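Local structure of N-acetylglucosamine 2-epimerase (3GT5) at residues A[128-131]-A[132-135]. The protein belongs to the N-acylglucosamine 2-epimerase family and probably acts as a sugar isomerase, interconverting N-acylglucosamine and N-acylmannosamine or a related pair of sugars. Sequence-based numbering, arbitrary orientation.
Sequences VGIK and QARE
Ile-130 has CG1 beside the backbone N (chi1 -61°), which turns CG2 towards Gln-132, and Gln-132 folds back at chi2 (84°). OE1 of Gln-132 then lies 3.8 Å from CG2 of Ile-130, a loose van der Waals contact. The two side chains run roughly perpendicular to each other. They sit on a type I beta turn, Ile-130 to Ala-133, in the loop between helix 112-127 and helix 133-147 of the (alpha/alpha)6 barrel expected for this family. The Schellman motif that ends helix 112-127 runs into the turn: Gly-129, at positive phi, is its C-prime residue. The turn is closed by Ala-133 N, which donates to Ile-130 O at 3.0 Å from 50° out of the carbonyl plane. Ala-133 CB lies 3.3 Å from the same Ile-130 O and 4.4 Å from Ile-130 CG2. Ala-133 is buried and also packs on Leu-126 of the preceding helix, while Ile-130 leans on His-78 and Leu-81 of helix 71-88. One residue on, Arg-134 N donates to Lys-131 O at 3.1 Å, again from above the carbonyl plane. The Arg-134 chain bends at chi3, and its NH1 is hydrogen-bonded to Ser-189 O. Its NE reaches the turn through a water. This water accepts from Arg-134 NE at 2.9 Å, in the guanidinium plane, and donates to Lys-131 O at 3.0 Å.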
loop_
_atom_site.group_PDB
_atom_site.type_symbol
_atom_site.label_atom_id
_atom_site.label_comp_id
_atom_site.label_asym_id
_atom_site.label_seq_id
_atom_site.Cartn_x
_atom_site.Cartn_y
_atom_site.Cartn_z
ATOM N N VAL A 128 11.994 -6.636 -13.261
ATOM C CA VAL A 128 12.770 -5.791 -14.201
ATOM C C VAL A 128 14.046 -6.488 -14.650
ATOM O O VAL A 128 14.864 -5.916 -15.351
ATOM C CB VAL A 128 13.033 -4.361 -13.690
ATOM C CG1 VAL A 128 11.732 -3.706 -13.255
ATOM C CG2 VAL A 128 14.126 -4.311 -12.606
ATOM N N GLY A 129 14.195 -7.737 -14.240
ATOM C CA GLY A 129 15.248 -8.620 -14.772
ATOM C C GLY A 129 16.446 -8.769 -13.875
ATOM O O GLY A 129 17.454 -9.314 -14.308
ATOM N N ILE A 130 16.377 -8.341 -12.608
ATOM C CA ILE A 130 17.516 -8.549 -11.693
ATOM C C ILE A 130 17.432 -9.986 -11.148
ATOM O O ILE A 130 16.645 -10.286 -10.228
ATOM C CB ILE A 130 17.579 -7.516 -10.560
ATOM C CG1 ILE A 130 17.729 -6.104 -11.130
ATOM C CG2 ILE A 130 18.748 -7.825 -9.594
ATOM C CD1 ILE A 130 17.602 -4.991 -10.094
ATOM N N LYS A 131 18.214 -10.901 -11.724
ATOM C CA LYS A 131 17.957 -12.314 -11.436
ATOM C C LYS A 131 18.271 -12.669 -9.977
ATOM O O LYS A 131 17.603 -13.525 -9.392
ATOM C CB LYS A 131 18.658 -13.256 -12.411
ATOM C CG LYS A 131 17.901 -13.405 -13.765
ATOM C CD LYS A 131 18.579 -14.458 -14.644
ATOM C CE LYS A 131 18.208 -14.302 -16.108
ATOM N NZ LYS A 131 18.821 -15.416 -16.890
ATOM N N GLN A 132 19.199 -11.938 -9.394
ATOM C CA GLN A 132 19.625 -12.121 -7.993
ATOM C C GLN A 132 18.470 -11.880 -7.012
ATOM O O GLN A 132 18.471 -12.420 -5.915
ATOM C CB GLN A 132 20.749 -11.150 -7.620
ATOM C CG GLN A 132 22.168 -11.460 -8.198
ATOM C CD GLN A 132 22.381 -10.926 -9.635
ATOM O OE1 GLN A 132 21.445 -10.409 -10.295
ATOM N NE2 GLN A 132 23.637 -11.052 -10.127
ATOM N N ALA A 133 17.503 -11.049 -7.413
ATOM C CA ALA A 133 16.341 -10.746 -6.580
ATOM C C ALA A 133 15.507 -12.003 -6.234
ATOM O O ALA A 133 14.861 -12.025 -5.205
ATOM C CB ALA A 133 15.445 -9.645 -7.249
ATOM N N ARG A 134 15.574 -13.063 -7.057
ATOM C CA ARG A 134 14.865 -14.281 -6.751
ATOM C C ARG A 134 15.419 -14.862 -5.434
ATOM O O ARG A 134 14.649 -15.358 -4.603
ATOM C CB ARG A 134 14.990 -15.285 -7.904
ATOM C CG ARG A 134 14.167 -16.586 -7.774
ATOM C CD ARG A 134 14.445 -17.551 -8.962
ATOM N NE ARG A 134 13.954 -16.994 -10.224
ATOM C CZ ARG A 134 12.716 -17.158 -10.706
ATOM N NH1 ARG A 134 11.813 -17.864 -10.045
ATOM N NH2 ARG A 134 12.377 -16.600 -11.859
ATOM N N GLU A 135 16.745 -14.786 -5.237
ATOM C CA GLU A 135 17.386 -15.259 -3.993
ATOM C C GLU A 135 17.047 -14.341 -2.817
ATOM O O GLU A 135 16.817 -14.816 -1.714
ATOM C CB GLU A 135 18.917 -15.310 -4.109
ATOM C CG GLU A 135 19.469 -16.479 -4.896
ATOM C CD GLU A 135 18.858 -16.657 -6.268
ATOM O OE1 GLU A 135 19.087 -15.790 -7.169
ATOM O OE2 GLU A 135 18.176 -17.700 -6.460
HETATM O O HOH W 1 16.251 -15.446 -11.193
#